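Local atomic coordinates of Lactamase_B domain-containing protein (Pontibacter korlensis, PDB entry 6XFR), a protein that probably hydrolyses beta-lactam antibiotics to substituted beta-amino acids, as a zinc-dependent class B1 metallo-beta-lactamase. Residues C160-L165 against Q186-R191; A195-V198 against P204-D207; Q131-F136 against Q190-A195; A104-E109 against H141-V146. All coordinates share one frame; numbering follows the deposited sequence.

Interactions 1 and 4 each hold one ligand of the two-zinc centre, Cys160 and His141, whose metal ions lie 3.7 Å apart. Their centres are about 18 Å apart, yet they touch where Leu161 CD2 packs against Asn145 ND2. Interaction 1 shares Gln190 and Arg191 with interaction 3, about 11 Å away between centres, because both use helix 181-191. The same helix leads through Ala195 into strand 197-200 and interaction 2, where Val198 meets Val162 of interaction 1. Interaction 3 borders interaction 4 through Tyr135 and Phe136. Interactions 2 and 4 lie on opposite sides of the chain's centre, with nearest atoms about 11 Å apart.

Interaction 1: C160-L165 against Q186-R191; sequences CLVKDL and QRLQQR. With ZN (zinc ion), chain O.
Leu188 reaches out of helix 181-191 and places one methyl group against two neighbouring side chains of the loop after strand 155-159. Its CD1 lies 4.1 Å from CD2 of Leu161, and the two leucine side chains approach at a slant and meet through one methyl each. The same CD1 comes 4.3 Å from Val162 CG2, and one helical residue thus bridges two successive loop residues. Leu161 gets there with CG anti to its own amide nitrogen (chi1 -168°), which swings the isopropyl end toward the helix. The contact is small, apolar and buried, and the backbones stay well apart, with 9.9 Å between Val162 CA and Leu188 CA.

Around this meeting point the core continues: Val147 of strand 147-150 touches both leucines, while Val162 also packs on Val198 and on Leu210 of helix 209-217. Just ahead of Leu161, Cys160 turns the other way, and its SG binds the zinc ion at 2.4 Å; a water at 2.3 Å from the zinc, Asp82 and His202 complete the ligands. The loop therefore has a hydrophobic side facing the helix and a metal-binding residue at its start. Helix 181-191 here packs on the loop after strand 155-159, within the alpha-beta-beta-alpha sandwich of the metallo-beta-lactamase fold and next to the Asp-Cys-His zinc site characteristic of subclass B1.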
loop_
_atom_site.group_PDB
_atom_site.type_symbol
_atom_site.label_atom_id
_atom_site.label_comp_id
_atom_site.label_asym_id
_atom_site.label_seq_id
_atom_site.Cartn_x
_atom_site.Cartn_y
_atom_site.Cartn_z
ATOM N N CYS B 160 10.729 -10.597 -6.087
ATOM C CA CYS B 160 10.401 -10.661 -7.500
ATOM C C CYS B 160 9.631 -11.934 -7.855
ATOM O O CYS B 160 9.200 -12.074 -9.007
ATOM C CB CYS B 160 11.689 -10.561 -8.340
ATOM S SG CYS B 160 12.900 -9.344 -7.723
ATOM N N LEU B 161 9.344 -12.798 -6.865
ATOM C CA LEU B 161 8.484 -13.961 -7.089
ATOM C C LEU B 161 7.027 -13.565 -7.336
ATOM O O LEU B 161 6.293 -14.284 -8.025
ATOM C CB LEU B 161 8.575 -14.901 -5.886
ATOM C CG LEU B 161 7.988 -16.321 -6.001
ATOM C CD1 LEU B 161 8.552 -17.073 -7.221
ATOM C CD2 LEU B 161 8.233 -17.120 -4.711
ATOM N N VAL B 162 6.596 -12.433 -6.777
ATOM C CA VAL B 162 5.227 -11.935 -6.894
ATOM C C VAL B 162 5.229 -10.692 -7.765
ATOM O O VAL B 162 6.113 -9.839 -7.636
ATOM C CB VAL B 162 4.635 -11.611 -5.508
ATOM C CG1 VAL B 162 3.161 -11.195 -5.655
ATOM C CG2 VAL B 162 4.795 -12.807 -4.556
ATOM N N LYS B 163 4.220 -10.556 -8.609
ATOM C CA LYS B 163 4.074 -9.359 -9.426
ATOM C C LYS B 163 2.924 -8.507 -8.894
ATOM O O LYS B 163 2.017 -9.002 -8.217
ATOM C CB LYS B 163 3.845 -9.736 -10.895
ATOM C CG LYS B 163 5.072 -10.337 -11.566
ATOM C CD LYS B 163 5.456 -9.603 -12.851
ATOM C CE LYS B 163 6.405 -8.452 -12.583
ATOM N NZ LYS B 163 7.696 -8.972 -12.064
ATOM N N ASP B 164 2.996 -7.202 -9.167
ATOM C CA ASP B 164 1.940 -6.284 -8.759
ATOM C C ASP B 164 0.757 -6.380 -9.726
ATOM O O ASP B 164 0.866 -6.909 -10.848
ATOM C CB ASP B 164 2.441 -4.826 -8.666
ATOM C CG ASP B 164 2.728 -4.177 -10.038
ATOM O OD1 ASP B 164 3.880 -4.268 -10.511
ATOM O OD2 ASP B 164 1.828 -3.550 -10.648
ATOM N N LEU B 165 -0.397 -5.871 -9.262
ATOM C CA LEU B 165 -1.669 -6.059 -9.968
ATOM C C LEU B 165 -1.747 -5.307 -11.298
ATOM O O LEU B 165 -2.632 -5.611 -12.119
ATOM C CB LEU B 165 -2.822 -5.657 -9.053
ATOM C CG LEU B 165 -3.061 -6.601 -7.876
ATOM C CD1 LEU B 165 -4.089 -6.006 -6.966
ATOM C CD2 LEU B 165 -3.506 -7.928 -8.386
ATOM N N GLN B 186 1.289 -21.105 -5.618
ATOM C CA GLN B 186 0.266 -21.871 -4.922
ATOM C C GLN B 186 0.756 -22.358 -3.569
ATOM O O GLN B 186 -0.032 -22.481 -2.631
ATOM C CB GLN B 186 -0.174 -23.025 -5.808
ATOM C CG GLN B 186 -0.666 -22.518 -7.143
ATOM C CD GLN B 186 -1.048 -23.614 -8.106
ATOM O OE1 GLN B 186 -0.214 -24.402 -8.531
ATOM N NE2 GLN B 186 -2.321 -23.679 -8.443
ATOM N N ARG B 187 2.050 -22.609 -3.434
ATOM C CA ARG B 187 2.583 -22.877 -2.111
ATOM C C ARG B 187 2.388 -21.655 -1.214
ATOM O O ARG B 187 1.851 -21.765 -0.101
ATOM C CB ARG B 187 4.056 -23.260 -2.229
ATOM C CG ARG B 187 4.320 -24.743 -2.340
ATOM C CD ARG B 187 5.695 -25.067 -2.946
ATOM N NE ARG B 187 5.726 -26.394 -3.583
ATOM C CZ ARG B 187 6.209 -26.679 -4.805
ATOM N NH1 ARG B 187 6.742 -25.751 -5.599
ATOM N NH2 ARG B 187 6.157 -27.926 -5.244
ATOM N N LEU B 188 2.686 -20.462 -1.727
ATOM C CA LEU B 188 2.454 -19.270 -0.922
ATOM C C LEU B 188 0.982 -19.137 -0.546
ATOM O O LEU B 188 0.648 -18.861 0.617
ATOM C CB LEU B 188 2.914 -18.044 -1.687
ATOM C CG LEU B 188 4.403 -17.968 -1.980
ATOM C CD1 LEU B 188 4.688 -16.625 -2.627
ATOM C CD2 LEU B 188 5.192 -18.145 -0.711
ATOM N N GLN B 189 0.078 -19.345 -1.509
ATOM C CA GLN B 189 -1.340 -19.240 -1.188
ATOM C C GLN B 189 -1.754 -20.263 -0.144
ATOM O O GLN B 189 -2.641 -19.984 0.662
ATOM C CB GLN B 189 -2.203 -19.414 -2.419
ATOM C CG GLN B 189 -2.119 -18.319 -3.430
ATOM C CD GLN B 189 -2.860 -18.733 -4.661
ATOM O OE1 GLN B 189 -2.789 -19.909 -5.036
ATOM N NE2 GLN B 189 -3.604 -17.801 -5.297
ATOM N N GLN B 190 -1.131 -21.442 -0.119
ATOM C CA GLN B 190 -1.583 -22.430 0.847
ATOM C C GLN B 190 -0.925 -22.276 2.211
ATOM O O GLN B 190 -1.538 -22.640 3.222
ATOM C CB GLN B 190 -1.326 -23.852 0.305
ATOM C CG GLN B 190 -2.547 -24.791 0.435
ATOM C CD GLN B 190 -3.799 -24.262 -0.304
ATOM O OE1 GLN B 190 -3.763 -23.971 -1.510
ATOM N NE2 GLN B 190 -4.898 -24.109 0.436
ATOM N N ARG B 191 0.232 -21.620 2.279
ATOM C CA ARG B 191 0.961 -21.472 3.530
ATOM C C ARG B 191 0.614 -20.210 4.309
ATOM O O ARG B 191 0.740 -20.207 5.540
ATOM C CB ARG B 191 2.456 -21.516 3.239
ATOM C CG ARG B 191 3.338 -21.419 4.432
ATOM C CD ARG B 191 4.780 -21.551 4.037
ATOM N NE ARG B 191 5.608 -21.813 5.204
ATOM C CZ ARG B 191 5.896 -23.025 5.668
ATOM N NH1 ARG B 191 5.436 -24.123 5.063
ATOM N NH2 ARG B 191 6.643 -23.134 6.747
HETATM ZN ZN ZN O . 13.596 -7.985 -9.513
HETATM O O HOH W 1 12.388 -8.614 -11.379
#

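Interaction 2: A195-V198 against P204-D207; sequences AKVV and PWGD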
loop_
_atom_site.group_PDB
_atom_site.type_symbol
_atom_site.label_atom_id
_atom_site.label_comp_id
_atom_site.label_asym_id
_atom_site.label_seq_id
_atom_site.Cartn_x
_atom_site.Cartn_y
_atom_site.Cartn_z
ATOM N N ALA B 195 -2.675 -13.898 5.145
ATOM C CA ALA B 195 -1.821 -12.741 4.897
ATOM C C ALA B 195 -2.645 -11.497 4.536
ATOM O O ALA B 195 -3.549 -11.547 3.697
ATOM C CB ALA B 195 -0.831 -13.062 3.786
ATOM N N LYS B 196 -2.315 -10.368 5.151
ATOM C CA LYS B 196 -3.071 -9.145 4.896
ATOM C C LYS B 196 -2.430 -8.278 3.826
ATOM O O LYS B 196 -3.133 -7.701 2.998
ATOM C CB LYS B 196 -3.219 -8.331 6.179
ATOM C CG LYS B 196 -3.996 -9.003 7.276
ATOM C CD LYS B 196 -4.516 -7.979 8.241
ATOM C CE LYS B 196 -3.558 -7.637 9.359
ATOM N NZ LYS B 196 -4.085 -6.466 10.147
ATOM N N VAL B 197 -1.112 -8.160 3.827
ATOM C CA VAL B 197 -0.365 -7.391 2.834
ATOM C C VAL B 197 0.616 -8.340 2.156
ATOM O O VAL B 197 1.223 -9.189 2.827
ATOM C CB VAL B 197 0.415 -6.201 3.444
ATOM C CG1 VAL B 197 0.925 -5.268 2.344
ATOM C CG2 VAL B 197 -0.398 -5.451 4.460
ATOM N N VAL B 198 0.747 -8.206 0.829
ATOM C CA VAL B 198 1.739 -8.926 0.025
ATOM C C VAL B 198 2.595 -7.908 -0.722
ATOM O O VAL B 198 2.063 -7.093 -1.491
ATOM C CB VAL B 198 1.064 -9.893 -0.950
ATOM C CG1 VAL B 198 2.110 -10.537 -1.901
ATOM C CG2 VAL B 198 0.236 -10.927 -0.154
ATOM N N PRO B 204 3.378 -1.608 -6.795
ATOM C CA PRO B 204 2.673 -1.373 -5.523
ATOM C C PRO B 204 2.217 -2.672 -4.889
ATOM O O PRO B 204 1.937 -3.656 -5.572
ATOM C CB PRO B 204 1.477 -0.496 -5.925
ATOM C CG PRO B 204 1.842 0.037 -7.338
ATOM C CD PRO B 204 2.658 -1.063 -7.956
ATOM N N TRP B 205 2.152 -2.671 -3.565
ATOM C CA TRP B 205 1.704 -3.847 -2.835
ATOM C C TRP B 205 0.167 -3.888 -2.756
ATOM O O TRP B 205 -0.529 -2.940 -3.106
ATOM C CB TRP B 205 2.340 -3.872 -1.447
ATOM C CG TRP B 205 2.504 -2.481 -0.820
ATOM C CD1 TRP B 205 1.705 -1.911 0.141
ATOM C CD2 TRP B 205 3.525 -1.497 -1.122
ATOM N NE1 TRP B 205 2.159 -0.651 0.453
ATOM C CE2 TRP B 205 3.271 -0.370 -0.298
ATOM C CE3 TRP B 205 4.628 -1.460 -2.013
ATOM C CZ2 TRP B 205 4.079 0.785 -0.330
ATOM C CZ3 TRP B 205 5.438 -0.312 -2.033
ATOM C CH2 TRP B 205 5.150 0.798 -1.197
ATOM N N GLY B 206 -0.367 -5.014 -2.340
ATOM C CA GLY B 206 -1.809 -5.171 -2.236
ATOM C C GLY B 206 -2.195 -6.287 -1.291
ATOM O O GLY B 206 -1.442 -6.656 -0.398
ATOM N N ASP B 207 -3.382 -6.841 -1.500
ATOM C CA ASP B 207 -3.787 -7.973 -0.678
ATOM C C ASP B 207 -3.388 -9.269 -1.381
ATOM O O ASP B 207 -2.489 -9.293 -2.224
ATOM C CB ASP B 207 -5.276 -7.893 -0.326
ATOM C CG ASP B 207 -6.199 -7.829 -1.541
ATOM O OD1 ASP B 207 -5.703 -7.865 -2.699
ATOM O OD2 ASP B 207 -7.452 -7.735 -1.303
#
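With CG1 anti to the amide nitrogen of its own residue (chi1 -168°), Val197 holds that methyl beside the indole of Trp205, whose CG is set between backbone N and carbonyl carbon (chi1 36°). The two side chains run next to each other in the same direction, and Val197 CG1 comes 4.1 Å from Trp205 CD1. His34 meets the indole edge-to-face, and Thr11 and Ile13 of strand 8-14 also touch it.

Beside this pair the backbones join. Val198 N donates to Gly206 O over 2.9 Å, in a bond that is nearly straight (165° at the hydrogen), and Gly206 N returns a weak bond of 3.3 Å to Val198 O. Together they make a single antiparallel bridge of the hydrogen-bonded type. Strand 197-200 is the outermost strand of its mixed sheet within the chain, parallel to strand 155-159, with Val197 bonded to Leu156 on that side; residues after the strand fold back and pair with its other edge. Gly206 O also receives a CA-H...O contact from Val197 CA at 3.5 Å, a lesser addition to the N-H bond.

On the far side of the bridge, Val198 CG2 packs 3.8 Å from Asp207 O. The Asp207 carboxylate is divided between two partners: OD1 caps Ser209 N at the approach to helix 209-217, while OD2 bonds to Ser14 OG of the second subunit.

Interaction 3: Q131-F136 against Q190-A195; sequences QLEVYF and QRYPKA. With ZN (zinc ion), chain T; EPE (4-(2-hydroxyethyl)-1-piperazine ethanesulfonic acid), chain M.
Stacking dominates the contact between Tyr135 and Arg191. The guanidinium lies flat on the phenol ring, its plane turned only 6° from the ring's, with 4.0 Å between the two centres. It is displaced toward the CD1-CE1 side, and CZ sits 33° off the ring normal, making the cation-pi interaction off-centre. The centre of the ring is taken instead by Arg191 CD, 3.5 Å from the Tyr135 centroid, in a CH-pi contact. The chain is extended from CG to NE, and the turn about CD-NE (chi4 90°) lays the guanidinium parallel to the ring on the face where CD sits.

Van der Waals contacts come next. Tyr192 OH approaches Tyr135 CB to 3.4 Å, and Glu133 OE1 lies near the plane of the Tyr192 ring, at its edge, 4.0 Å from CE1. Tyr149 meets the Tyr192 ring as well.

Polar interactions run largely through a bound buffer molecule. Its piperazine N4 makes weak hydrogen bonds to Glu133 OE1 (3.3 Å) and to OE2, while a sulfonate oxygen, O3S, accepts from Lys194 N at 3.3 Å. Tyr149 OH and Thr124 OG1 bond to it too. Near the start of strand 130-135, Gln131 O lies 2.5 Å from a zinc ion, in a site with Pro151 and Gln152, away from the active site.

Glu133 OE1 and Arg191 NE are 5.3 Å apart, too far for a salt bridge. The solvent-exposed arginine probably gains something from the off-centre pi contact, perhaps also from the glutamate at longer range; the carboxylate bonds only weakly to the buffer amine.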
loop_
_atom_site.group_PDB
_atom_site.type_symbol
_atom_site.label_atom_id
_atom_site.label_comp_id
_atom_site.label_asym_id
_atom_site.label_seq_id
_atom_site.Cartn_x
_atom_site.Cartn_y
_atom_site.Cartn_z
ATOM N N GLN B 131 9.035 -11.639 15.359
ATOM C CA GLN B 131 9.335 -12.922 14.759
ATOM C C GLN B 131 9.214 -12.868 13.244
ATOM O O GLN B 131 8.366 -12.178 12.699
ATOM C CB GLN B 131 8.491 -14.049 15.369
ATOM C CG GLN B 131 7.022 -13.942 15.391
ATOM C CD GLN B 131 6.381 -15.301 15.730
ATOM O OE1 GLN B 131 7.104 -16.311 15.907
ATOM N NE2 GLN B 131 5.022 -15.347 15.769
ATOM N N LEU B 132 10.125 -13.544 12.575
ATOM C CA LEU B 132 10.226 -13.580 11.127
ATOM C C LEU B 132 10.372 -15.028 10.693
ATOM O O LEU B 132 11.036 -15.829 11.362
ATOM C CB LEU B 132 11.433 -12.772 10.627
ATOM C CG LEU B 132 11.564 -11.274 10.951
ATOM C CD1 LEU B 132 12.203 -11.034 12.328
ATOM C CD2 LEU B 132 12.334 -10.525 9.854
ATOM N N GLU B 133 9.766 -15.347 9.566
ATOM C CA GLU B 133 9.865 -16.656 8.947
ATOM C C GLU B 133 10.472 -16.461 7.578
ATOM O O GLU B 133 10.151 -15.492 6.888
ATOM C CB GLU B 133 8.504 -17.312 8.833
ATOM C CG GLU B 133 7.862 -17.482 10.195
ATOM C CD GLU B 133 6.435 -18.030 10.150
ATOM O OE1 GLU B 133 5.867 -18.167 9.040
ATOM O OE2 GLU B 133 5.890 -18.338 11.240
ATOM N N VAL B 134 11.413 -17.310 7.213
ATOM C CA VAL B 134 11.937 -17.286 5.862
ATOM C C VAL B 134 11.566 -18.611 5.223
ATOM O O VAL B 134 11.580 -19.648 5.887
ATOM C CB VAL B 134 13.446 -16.988 5.844
ATOM C CG1 VAL B 134 13.908 -16.636 4.427
ATOM C CG2 VAL B 134 13.698 -15.806 6.733
ATOM N N TYR B 135 11.128 -18.574 3.973
ATOM C CA TYR B 135 10.568 -19.787 3.385
ATOM C C TYR B 135 10.913 -19.888 1.906
ATOM O O TYR B 135 10.997 -18.874 1.201
ATOM C CB TYR B 135 9.050 -19.843 3.569
ATOM C CG TYR B 135 8.371 -21.014 2.865
ATOM C CD1 TYR B 135 8.500 -22.310 3.335
ATOM C CD2 TYR B 135 7.605 -20.813 1.743
ATOM C CE1 TYR B 135 7.875 -23.369 2.710
ATOM C CE2 TYR B 135 6.979 -21.851 1.120
ATOM C CZ TYR B 135 7.110 -23.135 1.603
ATOM O OH TYR B 135 6.461 -24.169 0.943
ATOM N N PHE B 136 11.158 -21.122 1.468
ATOM C CA PHE B 136 11.496 -21.420 0.082
ATOM C C PHE B 136 10.329 -22.136 -0.555
ATOM O O PHE B 136 10.087 -23.301 -0.217
ATOM C CB PHE B 136 12.755 -22.288 -0.019
ATOM C CG PHE B 136 13.127 -22.630 -1.437
ATOM C CD1 PHE B 136 13.534 -21.625 -2.320
ATOM C CD2 PHE B 136 13.029 -23.953 -1.905
ATOM C CE1 PHE B 136 13.858 -21.944 -3.629
ATOM C CE2 PHE B 136 13.344 -24.278 -3.206
ATOM C CZ PHE B 136 13.765 -23.288 -4.074
ATOM N N GLN B 190 -1.131 -21.442 -0.119
ATOM C CA GLN B 190 -1.583 -22.430 0.847
ATOM C C GLN B 190 -0.925 -22.276 2.211
ATOM O O GLN B 190 -1.538 -22.640 3.222
ATOM C CB GLN B 190 -1.326 -23.852 0.305
ATOM C CG GLN B 190 -2.547 -24.791 0.435
ATOM C CD GLN B 190 -3.799 -24.262 -0.304
ATOM O OE1 GLN B 190 -3.763 -23.971 -1.510
ATOM N NE2 GLN B 190 -4.898 -24.109 0.436
ATOM N N ARG B 191 0.232 -21.620 2.279
ATOM C CA ARG B 191 0.961 -21.472 3.530
ATOM C C ARG B 191 0.614 -20.210 4.309
ATOM O O ARG B 191 0.740 -20.207 5.540
ATOM C CB ARG B 191 2.456 -21.516 3.239
ATOM C CG ARG B 191 3.338 -21.419 4.432
ATOM C CD ARG B 191 4.780 -21.551 4.037
ATOM N NE ARG B 191 5.608 -21.813 5.204
ATOM C CZ ARG B 191 5.896 -23.025 5.668
ATOM N NH1 ARG B 191 5.436 -24.123 5.063
ATOM N NH2 ARG B 191 6.643 -23.134 6.747
ATOM N N TYR B 192 0.188 -19.140 3.637
ATOM C CA TYR B 192 -0.179 -17.882 4.302
ATOM C C TYR B 192 -1.623 -17.503 3.971
ATOM O O TYR B 192 -1.881 -16.438 3.407
ATOM C CB TYR B 192 0.780 -16.756 3.920
ATOM C CG TYR B 192 2.210 -17.177 4.094
ATOM C CD1 TYR B 192 2.793 -17.186 5.356
ATOM C CD2 TYR B 192 2.961 -17.645 3.007
ATOM C CE1 TYR B 192 4.083 -17.598 5.530
ATOM C CE2 TYR B 192 4.275 -18.068 3.175
ATOM C CZ TYR B 192 4.819 -18.047 4.446
ATOM O OH TYR B 192 6.103 -18.464 4.668
ATOM N N PRO B 193 -2.592 -18.360 4.300
ATOM C CA PRO B 193 -3.978 -18.068 3.910
ATOM C C PRO B 193 -4.544 -16.793 4.528
ATOM O O PRO B 193 -5.522 -16.264 3.993
ATOM C CB PRO B 193 -4.738 -19.315 4.375
ATOM C CG PRO B 193 -3.898 -19.895 5.420
ATOM C CD PRO B 193 -2.497 -19.645 5.003
ATOM N N LYS B 194 -3.987 -16.299 5.642
ATOM C CA LYS B 194 -4.472 -15.092 6.308
ATOM C C LYS B 194 -3.471 -13.942 6.213
ATOM O O LYS B 194 -3.408 -13.097 7.106
ATOM C CB LYS B 194 -4.824 -15.376 7.772
ATOM C CG LYS B 194 -5.997 -16.364 7.885
ATOM C CD LYS B 194 -7.361 -15.819 8.388
ATOM C CE LYS B 194 -8.337 -16.947 8.756
ATOM N NZ LYS B 194 -8.604 -17.350 10.133
ATOM N N ALA B 195 -2.675 -13.898 5.145
ATOM C CA ALA B 195 -1.821 -12.741 4.897
ATOM C C ALA B 195 -2.645 -11.497 4.536
ATOM O O ALA B 195 -3.549 -11.547 3.697
ATOM C CB ALA B 195 -0.831 -13.062 3.786
HETATM ZN ZN ZN T . 5.869 -11.672 12.625
HETATM N N1 EPE M . 1.895 -19.626 9.688
HETATM C C2 EPE M . 2.799 -19.811 8.536
HETATM C C3 EPE M . 3.773 -20.968 8.740
HETATM N N4 EPE M . 4.425 -20.921 10.034
HETATM C C5 EPE M . 3.605 -20.534 11.176
HETATM C C6 EPE M . 2.678 -19.356 10.899
HETATM C C7 EPE M . 5.565 -21.804 10.274
HETATM C C8 EPE M . 6.516 -21.249 11.336
HETATM O O8 EPE M . 7.484 -22.198 11.751
HETATM C C9 EPE M . 1.098 -18.435 9.380
HETATM C C10 EPE M . -0.369 -18.741 9.090
HETATM S S EPE M . -1.282 -17.267 8.553
HETATM O O1S EPE M . -0.839 -16.004 9.187
HETATM O O2S EPE M . -2.675 -17.488 8.929
HETATM O O3S EPE M . -1.192 -17.195 7.097
#

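Interaction 4: A104-E109 against H141-V146; sequences AILAAE and HTADNV. With ZN (zinc ion), chain N.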
loop_
_atom_site.group_PDB
_atom_site.type_symbol
_atom_site.label_atom_id
_atom_site.label_comp_id
_atom_site.label_asym_id
_atom_site.label_seq_id
_atom_site.Cartn_x
_atom_site.Cartn_y
_atom_site.Cartn_z
ATOM N N ALA B 104 23.773 -18.260 -1.749
ATOM C CA ALA B 104 25.214 -18.059 -1.636
ATOM C C ALA B 104 25.953 -18.703 -2.808
ATOM O O ALA B 104 26.946 -18.159 -3.312
ATOM C CB ALA B 104 25.706 -18.597 -0.297
ATOM N N ILE B 105 25.487 -19.875 -3.249
ATOM C CA ILE B 105 26.123 -20.555 -4.370
ATOM C C ILE B 105 25.999 -19.717 -5.639
ATOM O O ILE B 105 26.996 -19.460 -6.334
ATOM C CB ILE B 105 25.531 -21.968 -4.559
ATOM C CG1 ILE B 105 25.753 -22.844 -3.307
ATOM C CG2 ILE B 105 26.153 -22.661 -5.805
ATOM C CD1 ILE B 105 25.062 -24.240 -3.355
ATOM N N LEU B 106 24.772 -19.251 -5.946
ATOM C CA LEU B 106 24.542 -18.496 -7.180
ATOM C C LEU B 106 25.259 -17.148 -7.155
ATOM O O LEU B 106 25.753 -16.680 -8.188
ATOM C CB LEU B 106 23.045 -18.316 -7.410
ATOM C CG LEU B 106 22.309 -19.622 -7.686
ATOM C CD1 LEU B 106 20.783 -19.491 -7.547
ATOM C CD2 LEU B 106 22.713 -20.102 -9.041
ATOM N N ALA B 107 25.323 -16.512 -5.988
ATOM C CA ALA B 107 26.140 -15.318 -5.849
ATOM C C ALA B 107 27.605 -15.600 -6.190
ATOM O O ALA B 107 28.249 -14.821 -6.906
ATOM C CB ALA B 107 26.004 -14.770 -4.431
ATOM N N ALA B 108 28.159 -16.706 -5.679
ATOM C CA ALA B 108 29.542 -17.037 -6.016
ATOM C C ALA B 108 29.727 -17.260 -7.523
ATOM O O ALA B 108 30.718 -16.798 -8.108
ATOM C CB ALA B 108 30.000 -18.260 -5.216
ATOM N N GLU B 109 28.769 -17.916 -8.183
ATOM C CA GLU B 109 28.908 -18.165 -9.617
ATOM C C GLU B 109 28.709 -16.921 -10.472
ATOM O O GLU B 109 29.012 -16.960 -11.667
ATOM C CB GLU B 109 27.900 -19.216 -10.082
ATOM C CG GLU B 109 28.174 -20.606 -9.591
ATOM C CD GLU B 109 27.080 -21.579 -9.981
ATOM O OE1 GLU B 109 26.586 -21.515 -11.126
ATOM O OE2 GLU B 109 26.709 -22.407 -9.128
ATOM N N HIS B 141 10.993 -16.791 -10.194
ATOM C CA HIS B 141 11.839 -15.744 -10.769
ATOM C C HIS B 141 13.312 -16.173 -10.848
ATOM O O HIS B 141 13.997 -15.911 -11.847
ATOM C CB HIS B 141 11.674 -14.481 -9.937
ATOM C CG HIS B 141 12.671 -13.407 -10.229
ATOM N ND1 HIS B 141 12.592 -12.597 -11.340
ATOM C CD2 HIS B 141 13.756 -12.988 -9.535
ATOM C CE1 HIS B 141 13.581 -11.727 -11.321
ATOM N NE2 HIS B 141 14.303 -11.944 -10.236
ATOM N N THR B 142 13.813 -16.828 -9.804
ATOM C CA THR B 142 15.131 -17.420 -9.813
ATOM C C THR B 142 15.025 -18.789 -9.163
ATOM O O THR B 142 14.005 -19.124 -8.556
ATOM C CB THR B 142 16.163 -16.566 -9.070
ATOM O OG1 THR B 142 15.710 -16.321 -7.736
ATOM C CG2 THR B 142 16.407 -15.268 -9.794
ATOM N N ALA B 143 16.094 -19.589 -9.291
ATOM C CA ALA B 143 16.088 -20.911 -8.686
ATOM C C ALA B 143 16.068 -20.834 -7.164
ATOM O O ALA B 143 15.706 -21.811 -6.505
ATOM C CB ALA B 143 17.300 -21.695 -9.162
ATOM N N ASP B 144 16.419 -19.689 -6.593
ATOM C CA ASP B 144 16.662 -19.588 -5.164
ATOM C C ASP B 144 15.736 -18.619 -4.420
ATOM O O ASP B 144 15.889 -18.469 -3.204
ATOM C CB ASP B 144 18.127 -19.168 -4.922
ATOM C CG ASP B 144 18.411 -17.718 -5.408
ATOM O OD1 ASP B 144 17.962 -17.342 -6.537
ATOM O OD2 ASP B 144 19.058 -16.959 -4.644
ATOM N N ASN B 145 14.763 -17.990 -5.086
ATOM C CA ASN B 145 13.996 -16.925 -4.439
ATOM C C ASN B 145 13.312 -17.410 -3.157
ATOM O O ASN B 145 12.658 -18.457 -3.148
ATOM C CB ASN B 145 12.933 -16.352 -5.386
ATOM C CG ASN B 145 12.165 -17.408 -6.166
ATOM O OD1 ASN B 145 12.420 -17.612 -7.340
ATOM N ND2 ASN B 145 11.274 -18.115 -5.502
ATOM N N VAL B 146 13.427 -16.630 -2.074
ATOM C CA VAL B 146 12.723 -16.938 -0.827
ATOM C C VAL B 146 11.772 -15.803 -0.473
ATOM O O VAL B 146 11.965 -14.647 -0.854
ATOM C CB VAL B 146 13.658 -17.216 0.377
ATOM C CG1 VAL B 146 14.244 -18.581 0.282
ATOM C CG2 VAL B 146 14.733 -16.147 0.531
HETATM ZN ZN ZN N . 15.764 -10.942 -9.506
#
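Asp144 meets Leu106 of helix 101-109 with nearly its whole side chain, a carboxylate lying across a leucine methyl. From CB outward, the first atom is already in contact: Asp144 CB lies 3.7 Å from Leu106 CD1. With CG between backbone N and carbonyl carbon (chi1 67°), the carboxylate turns over the methyl, and CG too is 3.7 Å from Leu106 CD1. At the tip the two oxygens part company. OD1 keeps the same distance from the methyl while accepting a hydrogen bond of 2.7 Å from Thr142 OG1, which comes from above the carboxylate plane, 38° out of it. OD2 bonds to Thr103 OG1, a residue of the same helix as Leu106, so the carboxylate is held by one hydroxyl from its own loop and one from the helix. Alongside, Leu106 CD1 also touches Ala143 CB at 4.4 Å, and Trp79 packs against both Leu106 and Asp144.

Within the loop a second polar clasp fixes the backbone. Thr142 N donates to Asn145 OD1 at 2.9 Å, in the carbonyl plane of the amide, and that oxygen also receives Gly140 N; Asn145 ND2 donates to Gly138 O. These bonds hold the turn on which His141 stands. His141 NE2 binds the zinc ion at 1.9 Å, with His78 and His80 as the other protein ligands, and Thr142 touches His78. The contact lies beside the three-histidine zinc site of metallo-beta-lactamases, in which two ligands come from the HXHXD motif and the third from a separate loop, here 141-146.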